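Activated BY transcription factor SSRB (Salmonella enterica, PDB 2WNW) belongs to glycosyl hydrolase family 30 and combines a TIM-barrel domain with a beta-sandwich domain. Local coordinates at residues Y208-E213 with E250-D255; L72-S77 with D359-N364; R382-S387 with G403-V408. One frame throughout, in Å; residues are numbered along the deposited sequence.

Contact 1. Residues Y208-E213 with E250-D255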
loop_
_atom_site.group_PDB
_atom_site.type_symbol
_atom_site.label_atom_id
_atom_site.label_comp_id
_atom_site.label_asym_id
_atom_site.label_seq_id
_atom_site.Cartn_x
_atom_site.Cartn_y
_atom_site.Cartn_z
ATOM N N TYR A 208 -21.689 -22.604 0.297
ATOM C CA TYR A 208 -21.023 -23.366 1.351
ATOM C C TYR A 208 -20.673 -22.368 2.444
ATOM O O TYR A 208 -20.243 -21.253 2.146
ATOM C CB TYR A 208 -19.695 -23.965 0.885
ATOM C CG TYR A 208 -19.749 -25.119 -0.083
ATOM C CD1 TYR A 208 -19.551 -26.430 0.354
ATOM C CD2 TYR A 208 -19.893 -24.895 -1.451
ATOM C CE1 TYR A 208 -19.480 -27.490 -0.556
ATOM C CE2 TYR A 208 -19.827 -25.939 -2.363
ATOM C CZ TYR A 208 -19.615 -27.231 -1.910
ATOM O OH TYR A 208 -19.510 -28.252 -2.828
ATOM N N SER A 209 -20.852 -22.758 3.700
ATOM C CA SER A 209 -20.464 -21.891 4.804
ATOM C C SER A 209 -18.965 -22.169 4.883
ATOM O O SER A 209 -18.491 -23.121 4.264
ATOM C CB SER A 209 -21.129 -22.337 6.104
ATOM O OG SER A 209 -20.697 -23.642 6.448
ATOM N N VAL A 210 -18.212 -21.364 5.624
ATOM C CA VAL A 210 -16.771 -21.605 5.716
ATOM C C VAL A 210 -16.492 -22.975 6.348
ATOM O O VAL A 210 -15.539 -23.663 5.970
ATOM C CB VAL A 210 -16.056 -20.476 6.516
ATOM C CG1 VAL A 210 -16.552 -20.441 7.941
ATOM C CG2 VAL A 210 -14.550 -20.683 6.472
ATOM N N GLU A 211 -17.335 -23.376 7.296
ATOM C CA GLU A 211 -17.182 -24.678 7.947
ATOM C C GLU A 211 -17.377 -25.803 6.921
ATOM O O GLU A 211 -16.633 -26.784 6.909
ATOM C CB GLU A 211 -18.219 -24.852 9.065
ATOM C CG GLU A 211 -18.054 -23.949 10.288
ATOM C CD GLU A 211 -18.445 -22.500 10.032
ATOM O OE1 GLU A 211 -19.292 -22.244 9.146
ATOM O OE2 GLU A 211 -17.914 -21.619 10.739
ATOM N N GLU A 212 -18.387 -25.652 6.069
ATOM C CA GLU A 212 -18.695 -26.650 5.045
ATOM C C GLU A 212 -17.636 -26.734 3.958
ATOM O O GLU A 212 -17.247 -27.828 3.539
ATOM C CB GLU A 212 -20.056 -26.345 4.416
ATOM C CG GLU A 212 -21.220 -26.631 5.344
ATOM C CD GLU A 212 -22.496 -25.940 4.918
ATOM O OE1 GLU A 212 -23.547 -26.198 5.546
ATOM O OE2 GLU A 212 -22.449 -25.134 3.962
ATOM N N GLU A 213 -17.176 -25.579 3.494
ATOM C CA GLU A 213 -16.165 -25.544 2.448
ATOM C C GLU A 213 -14.873 -26.204 2.919
ATOM O O GLU A 213 -14.304 -27.045 2.218
ATOM C CB GLU A 213 -15.877 -24.096 2.034
ATOM C CG GLU A 213 -14.823 -23.970 0.939
ATOM C CD GLU A 213 -14.199 -22.584 0.898
ATOM O OE1 GLU A 213 -13.926 -22.035 1.988
ATOM O OE2 GLU A 213 -13.972 -22.055 -0.210
ATOM N N GLU A 250 -9.705 -15.890 8.555
ATOM C CA GLU A 250 -9.670 -15.953 10.015
ATOM C C GLU A 250 -10.468 -17.148 10.536
ATOM O O GLU A 250 -9.997 -17.903 11.385
ATOM C CB GLU A 250 -10.245 -14.660 10.598
ATOM C CG GLU A 250 -9.968 -14.451 12.075
ATOM C CD GLU A 250 -10.487 -13.109 12.562
ATOM O OE1 GLU A 250 -10.549 -12.170 11.743
ATOM O OE2 GLU A 250 -10.819 -12.989 13.758
ATOM N N LEU A 251 -11.683 -17.306 10.023
ATOM C CA LEU A 251 -12.550 -18.403 10.429
ATOM C C LEU A 251 -12.021 -19.746 9.955
ATOM O O LEU A 251 -12.039 -20.726 10.695
ATOM C CB LEU A 251 -13.961 -18.185 9.872
ATOM C CG LEU A 251 -14.917 -17.283 10.657
ATOM C CD1 LEU A 251 -14.160 -16.169 11.342
ATOM C CD2 LEU A 251 -15.967 -16.729 9.715
ATOM N N ALA A 252 -11.543 -19.785 8.718
ATOM C CA ALA A 252 -11.036 -21.023 8.140
ATOM C C ALA A 252 -9.793 -21.592 8.822
ATOM O O ALA A 252 -9.762 -22.766 9.186
ATOM C CB ALA A 252 -10.765 -20.820 6.651
ATOM N N PHE A 253 -8.771 -20.766 9.006
ATOM C CA PHE A 253 -7.531 -21.247 9.599
ATOM C C PHE A 253 -7.454 -21.252 11.121
ATOM O O PHE A 253 -6.387 -21.458 11.691
ATOM C CB PHE A 253 -6.354 -20.478 8.997
ATOM C CG PHE A 253 -6.199 -20.695 7.514
ATOM C CD1 PHE A 253 -5.896 -21.956 7.012
ATOM C CD2 PHE A 253 -6.406 -19.654 6.619
ATOM C CE1 PHE A 253 -5.805 -22.175 5.638
ATOM C CE2 PHE A 253 -6.319 -19.862 5.246
ATOM C CZ PHE A 253 -6.018 -21.126 4.752
ATOM N N ALA A 254 -8.584 -21.033 11.783
ATOM C CA ALA A 254 -8.599 -21.064 13.238
ATOM C C ALA A 254 -8.459 -22.533 13.626
ATOM O O ALA A 254 -7.990 -22.866 14.715
ATOM C CB ALA A 254 -9.912 -20.503 13.764
ATOM N N ASP A 255 -8.863 -23.403 12.704
ATOM C CA ASP A 255 -8.810 -24.849 12.893
ATOM C C ASP A 255 -7.481 -25.404 12.386
ATOM O O ASP A 255 -7.145 -25.253 11.214
ATOM C CB ASP A 255 -9.967 -25.502 12.135
ATOM C CG ASP A 255 -10.054 -26.996 12.370
ATOM O OD1 ASP A 255 -9.064 -27.709 12.107
ATOM O OD2 ASP A 255 -11.125 -27.459 12.815
#

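Contact 2. Residues L72-S77 with D359-N364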
loop_
_atom_site.group_PDB
_atom_site.type_symbol
_atom_site.label_atom_id
_atom_site.label_comp_id
_atom_site.label_asym_id
_atom_site.label_seq_id
_atom_site.Cartn_x
_atom_site.Cartn_y
_atom_site.Cartn_z
ATOM N N LEU A 72 -2.835 -20.009 -30.307
ATOM C CA LEU A 72 -2.047 -20.743 -29.323
ATOM C C LEU A 72 -0.633 -20.201 -29.128
ATOM O O LEU A 72 -0.124 -20.187 -28.007
ATOM C CB LEU A 72 -1.985 -22.229 -29.695
ATOM C CG LEU A 72 -3.316 -22.984 -29.629
ATOM C CD1 LEU A 72 -3.110 -24.416 -30.099
ATOM C CD2 LEU A 72 -3.854 -22.963 -28.201
ATOM N N SER A 73 0.007 -19.761 -30.208
ATOM C CA SER A 73 1.360 -19.217 -30.103
ATOM C C SER A 73 1.362 -17.901 -29.327
ATOM O O SER A 73 2.248 -17.643 -28.513
ATOM C CB SER A 73 1.949 -18.973 -31.495
ATOM O OG SER A 73 2.048 -20.182 -32.225
ATOM N N LEU A 74 0.362 -17.071 -29.598
ATOM C CA LEU A 74 0.235 -15.773 -28.944
ATOM C C LEU A 74 0.155 -15.892 -27.428
ATOM O O LEU A 74 0.737 -15.094 -26.697
ATOM C CB LEU A 74 -1.022 -15.065 -29.454
ATOM C CG LEU A 74 -0.924 -13.853 -30.387
ATOM C CD1 LEU A 74 0.464 -13.698 -30.975
ATOM C CD2 LEU A 74 -1.974 -14.009 -31.468
ATOM N N TYR A 75 -0.573 -16.897 -26.965
ATOM C CA TYR A 75 -0.771 -17.108 -25.540
ATOM C C TYR A 75 0.212 -18.055 -24.864
ATOM O O TYR A 75 0.667 -17.789 -23.752
ATOM C CB TYR A 75 -2.184 -17.639 -25.304
ATOM C CG TYR A 75 -3.233 -16.604 -24.964
ATOM C CD1 TYR A 75 -4.534 -16.724 -25.460
ATOM C CD2 TYR A 75 -2.961 -15.560 -24.076
ATOM C CE1 TYR A 75 -5.538 -15.845 -25.078
ATOM C CE2 TYR A 75 -3.967 -14.667 -23.682
ATOM C CZ TYR A 75 -5.253 -14.823 -24.185
ATOM O OH TYR A 75 -6.270 -13.989 -23.776
ATOM N N PHE A 76 0.551 -19.150 -25.536
ATOM C CA PHE A 76 1.412 -20.145 -24.916
ATOM C C PHE A 76 2.836 -20.327 -25.416
ATOM O O PHE A 76 3.579 -21.150 -24.881
ATOM C CB PHE A 76 0.663 -21.473 -24.915
ATOM C CG PHE A 76 -0.736 -21.351 -24.388
ATOM C CD1 PHE A 76 -1.817 -21.245 -25.256
ATOM C CD2 PHE A 76 -0.964 -21.256 -23.018
ATOM C CE1 PHE A 76 -3.105 -21.040 -24.769
ATOM C CE2 PHE A 76 -2.251 -21.050 -22.522
ATOM C CZ PHE A 76 -3.320 -20.941 -23.397
ATOM N N SER A 77 3.224 -19.563 -26.428
ATOM C CA SER A 77 4.587 -19.646 -26.940
ATOM C C SER A 77 5.508 -18.995 -25.917
ATOM O O SER A 77 5.165 -17.967 -25.331
ATOM C CB SER A 77 4.709 -18.904 -28.274
ATOM O OG SER A 77 6.068 -18.671 -28.600
ATOM N N ASP A 359 -13.143 -14.911 -39.900
ATOM C CA ASP A 359 -11.957 -15.594 -39.397
ATOM C C ASP A 359 -10.906 -14.571 -38.987
ATOM O O ASP A 359 -9.742 -14.663 -39.375
ATOM C CB ASP A 359 -11.404 -16.543 -40.467
ATOM C CG ASP A 359 -10.227 -17.368 -39.973
ATOM O OD1 ASP A 359 -10.238 -17.787 -38.794
ATOM O OD2 ASP A 359 -9.296 -17.610 -40.770
ATOM N N VAL A 360 -11.336 -13.595 -38.189
ATOM C CA VAL A 360 -10.460 -12.534 -37.708
ATOM C C VAL A 360 -10.263 -12.585 -36.192
ATOM O O VAL A 360 -11.230 -12.626 -35.428
ATOM C CB VAL A 360 -11.016 -11.142 -38.082
ATOM C CG1 VAL A 360 -10.144 -10.050 -37.474
ATOM C CG2 VAL A 360 -11.066 -10.994 -39.596
ATOM N N LEU A 361 -8.998 -12.576 -35.783
ATOM C CA LEU A 361 -8.601 -12.613 -34.378
ATOM C C LEU A 361 -8.330 -11.173 -33.937
ATOM O O LEU A 361 -7.689 -10.412 -34.660
ATOM C CB LEU A 361 -7.329 -13.459 -34.237
ATOM C CG LEU A 361 -6.970 -14.078 -32.888
ATOM C CD1 LEU A 361 -8.085 -15.002 -32.446
ATOM C CD2 LEU A 361 -5.673 -14.860 -33.011
ATOM N N ARG A 362 -8.812 -10.804 -32.753
ATOM C CA ARG A 362 -8.635 -9.445 -32.239
ATOM C C ARG A 362 -8.052 -9.415 -30.825
ATOM O O ARG A 362 -8.534 -10.113 -29.931
ATOM C CB ARG A 362 -9.987 -8.726 -32.248
ATOM C CG ARG A 362 -10.042 -7.432 -31.461
ATOM C CD ARG A 362 -11.388 -7.308 -30.756
ATOM N NE ARG A 362 -12.507 -7.524 -31.669
ATOM C CZ ARG A 362 -13.761 -7.741 -31.282
ATOM N NH1 ARG A 362 -14.064 -7.775 -29.992
ATOM N NH2 ARG A 362 -14.715 -7.923 -32.185
ATOM N N ARG A 363 -7.018 -8.600 -30.630
ATOM C CA ARG A 363 -6.384 -8.464 -29.322
ATOM C C ARG A 363 -6.762 -7.133 -28.682
ATOM O O ARG A 363 -6.445 -6.065 -29.214
ATOM C CB ARG A 363 -4.861 -8.550 -29.453
ATOM C CG ARG A 363 -4.328 -9.963 -29.607
ATOM C CD ARG A 363 -2.834 -9.957 -29.849
ATOM N NE ARG A 363 -2.511 -9.401 -31.158
ATOM C CZ ARG A 363 -1.274 -9.162 -31.581
ATOM N NH1 ARG A 363 -0.239 -9.431 -30.796
ATOM N NH2 ARG A 363 -1.072 -8.654 -32.791
ATOM N N ASN A 364 -7.439 -7.200 -27.540
ATOM C CA ASN A 364 -7.855 -5.996 -26.831
ATOM C C ASN A 364 -6.713 -5.425 -25.996
ATOM O O ASN A 364 -5.687 -6.078 -25.811
ATOM C CB ASN A 364 -9.063 -6.310 -25.945
ATOM C CG ASN A 364 -10.306 -6.622 -26.757
ATOM O OD1 ASN A 364 -10.714 -5.826 -27.603
ATOM N ND2 ASN A 364 -10.910 -7.783 -26.511
#

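Contact 3. Residues R382-S387 with G403-V408. With PO4 (phosphate ion), chain C.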
loop_
_atom_site.group_PDB
_atom_site.type_symbol
_atom_site.label_atom_id
_atom_site.label_comp_id
_atom_site.label_asym_id
_atom_site.label_seq_id
_atom_site.Cartn_x
_atom_site.Cartn_y
_atom_site.Cartn_z
ATOM N N ARG A 382 10.390 -13.925 -7.430
ATOM C CA ARG A 382 9.917 -13.312 -6.198
ATOM C C ARG A 382 9.739 -11.819 -6.406
ATOM O O ARG A 382 10.477 -11.192 -7.167
ATOM C CB ARG A 382 10.896 -13.554 -5.042
ATOM C CG ARG A 382 10.820 -14.957 -4.454
ATOM C CD ARG A 382 11.704 -15.101 -3.226
ATOM N NE ARG A 382 11.639 -16.449 -2.660
ATOM C CZ ARG A 382 10.714 -16.867 -1.800
ATOM N NH1 ARG A 382 9.758 -16.046 -1.383
ATOM N NH2 ARG A 382 10.744 -18.119 -1.360
ATOM N N VAL A 383 8.735 -11.253 -5.752
ATOM C CA VAL A 383 8.504 -9.823 -5.844
ATOM C C VAL A 383 9.643 -9.185 -5.054
ATOM O O VAL A 383 10.081 -9.736 -4.045
ATOM C CB VAL A 383 7.156 -9.431 -5.202
ATOM C CG1 VAL A 383 7.088 -7.919 -4.994
ATOM C CG2 VAL A 383 6.008 -9.895 -6.090
ATOM N N MET A 384 10.142 -8.047 -5.518
ATOM C CA MET A 384 11.220 -7.374 -4.805
ATOM C C MET A 384 10.679 -6.115 -4.143
ATOM O O MET A 384 9.639 -5.588 -4.544
ATOM C CB MET A 384 12.354 -6.986 -5.761
ATOM C CG MET A 384 12.003 -5.854 -6.719
ATOM S SD MET A 384 13.464 -5.216 -7.587
ATOM C CE MET A 384 13.174 -5.809 -9.240
ATOM N N LEU A 385 11.379 -5.640 -3.122
ATOM C CA LEU A 385 10.971 -4.425 -2.439
ATOM C C LEU A 385 11.245 -3.246 -3.366
ATOM O O LEU A 385 12.294 -3.181 -4.007
ATOM C CB LEU A 385 11.773 -4.245 -1.145
ATOM C CG LEU A 385 11.595 -2.905 -0.428
ATOM C CD1 LEU A 385 10.169 -2.806 0.113
ATOM C CD2 LEU A 385 12.608 -2.783 0.709
ATOM N N SER A 386 10.296 -2.323 -3.451
ATOM C CA SER A 386 10.466 -1.129 -4.269
ATOM C C SER A 386 9.504 -0.072 -3.739
ATOM O O SER A 386 8.549 -0.400 -3.033
ATOM C CB SER A 386 10.171 -1.421 -5.745
ATOM O OG SER A 386 8.808 -1.741 -5.959
ATOM N N SER A 387 9.772 1.191 -4.049
ATOM C CA SER A 387 8.905 2.275 -3.602
ATOM C C SER A 387 8.856 3.382 -4.646
ATOM O O SER A 387 9.824 3.611 -5.378
ATOM C CB SER A 387 9.378 2.841 -2.253
ATOM O OG SER A 387 10.640 3.483 -2.349
ATOM N N GLY A 403 17.906 -14.524 -11.609
ATOM C CA GLY A 403 18.454 -13.251 -11.171
ATOM C C GLY A 403 18.059 -12.021 -11.962
ATOM O O GLY A 403 18.400 -10.905 -11.576
ATOM N N GLU A 404 17.344 -12.206 -13.066
ATOM C CA GLU A 404 16.933 -11.071 -13.883
ATOM C C GLU A 404 15.940 -10.182 -13.143
ATOM O O GLU A 404 14.949 -10.673 -12.601
ATOM C CB GLU A 404 16.285 -11.553 -15.185
ATOM C CG GLU A 404 16.048 -10.434 -16.198
ATOM C CD GLU A 404 15.262 -10.896 -17.413
ATOM O OE1 GLU A 404 15.475 -10.336 -18.509
ATOM O OE2 GLU A 404 14.423 -11.809 -17.272
ATOM N N ARG A 405 16.213 -8.879 -13.115
ATOM C CA ARG A 405 15.321 -7.928 -12.462
ATOM C C ARG A 405 14.252 -7.490 -13.466
ATOM O O ARG A 405 14.545 -7.275 -14.641
ATOM C CB ARG A 405 16.094 -6.696 -11.968
ATOM C CG ARG A 405 16.989 -6.922 -10.740
ATOM C CD ARG A 405 18.401 -7.385 -11.111
ATOM N NE ARG A 405 19.299 -7.345 -9.961
ATOM C CZ ARG A 405 19.350 -8.272 -9.012
ATOM N NH1 ARG A 405 18.557 -9.333 -9.076
ATOM N NH2 ARG A 405 20.177 -8.124 -7.985
ATOM N N VAL A 406 13.011 -7.371 -13.003
ATOM C CA VAL A 406 11.904 -6.959 -13.865
ATOM C C VAL A 406 11.061 -5.926 -13.123
ATOM O O VAL A 406 10.598 -6.187 -12.017
ATOM C CB VAL A 406 10.988 -8.157 -14.221
ATOM C CG1 VAL A 406 9.902 -7.708 -15.180
ATOM C CG2 VAL A 406 11.801 -9.283 -14.835
ATOM N N LEU A 407 10.865 -4.756 -13.724
ATOM C CA LEU A 407 10.065 -3.712 -13.090
ATOM C C LEU A 407 8.937 -3.253 -14.004
ATOM O O LEU A 407 9.174 -2.876 -15.150
ATOM C CB LEU A 407 10.935 -2.502 -12.728
ATOM C CG LEU A 407 10.177 -1.369 -12.027
ATOM C CD1 LEU A 407 9.819 -1.810 -10.618
ATOM C CD2 LEU A 407 11.028 -0.101 -11.971
ATOM N N VAL A 408 7.712 -3.287 -13.492
ATOM C CA VAL A 408 6.556 -2.840 -14.262
ATOM C C VAL A 408 6.133 -1.479 -13.708
ATOM O O VAL A 408 5.979 -1.322 -12.498
ATOM C CB VAL A 408 5.362 -3.818 -14.126
ATOM C CG1 VAL A 408 4.176 -3.302 -14.924
ATOM C CG2 VAL A 408 5.760 -5.202 -14.615
HETATM P P PO4 C . 21.744 -4.835 -8.013
HETATM O O1 PO4 C . 20.817 -4.940 -9.171
HETATM O O2 PO4 C . 22.998 -4.169 -8.448
HETATM O O3 PO4 C . 21.107 -4.035 -6.933
HETATM O O4 PO4 C . 22.054 -6.195 -7.500
#

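Contact 1. Residues Y208-E213 with E250-D255
Val-210 meets helix 245-252 with both of its methyls, and its first torsion (chi1 63°) decides which goes where. CG1 is tucked between the backbone N and the carbonyl carbon and points at Leu-251, while CG2 swings anti to the N and points at Ala-252. Leu-251 keeps CG anti to its own carbonyl carbon, a setting that leaves its CB and CD2 beside Val-210 CG1. Val-210 CG1 lies 3.9 Å from Leu-251 CB and 4.2 Å from Leu-251 CD2, the two side chains crossing at about a right angle. On the other branch Val-210 CG2 stands 3.8 Å from Ala-252 CB and 3.9 Å from Ala-252 N, so the last turn of this helix is touched at backbone as well as side chain. Ala-252 also packs on Ile-237 of strand 234-239.

Val-210 is the first residue of its helix, right after the N-cap. That cap is Ser-209, and with Glu-212 it forms a capping box: Glu-212 N donates to Ser-209 OG at 3.1 Å, and Ser-209 N donates to Glu-212 OE2 at 2.9 Å, approaching from above the carboxylate plane by 42°. Lys-161 makes a salt bridge to the same OE2. The buried carboxylate of Glu-213 is held by Trp-248 NE1 and Trp-238 N. Away from Val-210, Glu-250 reaches Arg-39 and His-40 of the second subunit.

Helices 210-227 and 245-252 follow neighbouring barrel strands, 190-192 and 234-239, so the valine joins adjacent helices of the outer layer. One buried valine presses against a leucine and an alanine, so the two segments meet by van der Waals packing alone, while the capping box of Ser-209 and Glu-212 closes the helix start next to the valine.

Contact 2. Residues L72-S77 with D359-N364
A small three-stranded sheet follows the last strand of the TIM barrel, and its outer strand 360-363 packs against helix 65-76 through Leu-74, Leu-361 and Arg-363. The two leucines reach toward each other tip to tip, Leu-74 CD2 to Leu-361 CD2 at 4.1 Å. Leu-361 extends with CG anti to its backbone N (chi1 -158°), which carries its CD2 out to Leu-74. The other methyl of Leu-74 turns to the arginine: Leu-74 CD1 comes within 4.3 Å of Arg-363 NH1, approaching the guanidinium obliquely. Leu-361 and Arg-363, two residues apart on the strand, thus share one leucine, and behind them both rest on Ile-352 of the middle strand.

Just before the strand, Asp-359 and Val-360 both face Asp-355 in a G1 beta bulge. The Asp-359 carboxylate bonds to Tyr-354 and also to Thr-67 and Ser-64, a second, polar link between the hairpin and the start of the helix. Deeper in, Tyr-75 donates its hydroxyl to Leu-333 O and stacks on Tyr-83.

Helix 65-76 comes between the first and second barrel strands in the chain, and the sheet comes after the eighth; an antiparallel hairpin closed by a G1 bulge is here packed, at the protein surface, on an outer helix of a TIM barrel.

Contact 3. Residues R382-S387 with G403-V408
Met-384 puts its terminal methyl over the backbone of strand 405-411. Met-384 CE is 3.8 Å from Val-406 O and 4.1 Å from Val-406 N, and it also meets Arg-405 CB at 4.1 Å. A first torsion of 71° holds CG between the backbone N and the carbonyl carbon, and the bend at chi3 brings CE to the backbone N and O of Val-406. Here the methionine is a long arm: strand 393-399 runs between the two strands and pairs with each, and its Val-399 touches both Met-384 and Arg-405, as does Pro-38.

From CB outward the arginine leaves the methionine, bending at chi2 so that its guanidinium lies past the strand. There it takes a phosphate ion, probably brought in by the crystallisation liquor, side-on. Arg-405 NE donates to PO4 O1 at 3.0 Å with an angle of 161°, and Arg-405 NH2 donates to PO4 O4 at 2.7 Å with an angle of 163°; the phosphorus lies in the guanidinium plane, at its edge. Arg-405 NH1 has a weak, strongly bent bond to Gly-403 O at 3.0 Å.

Further out, Arg-405 leans on Trp-442 of strand 437-442, the other neighbour of its own strand. At the far end of 382-387, Ser-387 OG bonds to His-274 and Gln-277 of the second subunit.

The contact therefore divides Arg-405 in two. Its CB packs against the Met-384 methyl, which also sits by the Val-406 backbone, while the head is a planar double donor to the phosphate. In this crystal, two nearly straight bonds to one anion probably fix the rotation of the guanidinium, and the phosphate would be expected to offset its charge.

Overall arrangement
From the N terminus the chain first lays down strands that later join the mixed sheet, then enters the barrel. Helix 65-76 supplies the first half of contact 2, which is not completed until strand 360-363. That long loop takes in barrel strands two to eight, and contact 1, closed between 208-213 and 250-255, falls wholly within it. Contact 3 comes afterwards, in series, closing a short loop around strand 393-399. None of the loops cross. Contacts 1 and 2 lie on opposite sides of the chain's centre, their own centres about 40 Å apart, both at the barrel's periphery: contact 1 joins two outer helices, contact 2 an outer helix to the small sheet. Contact 3 ties strands within the beta sandwich.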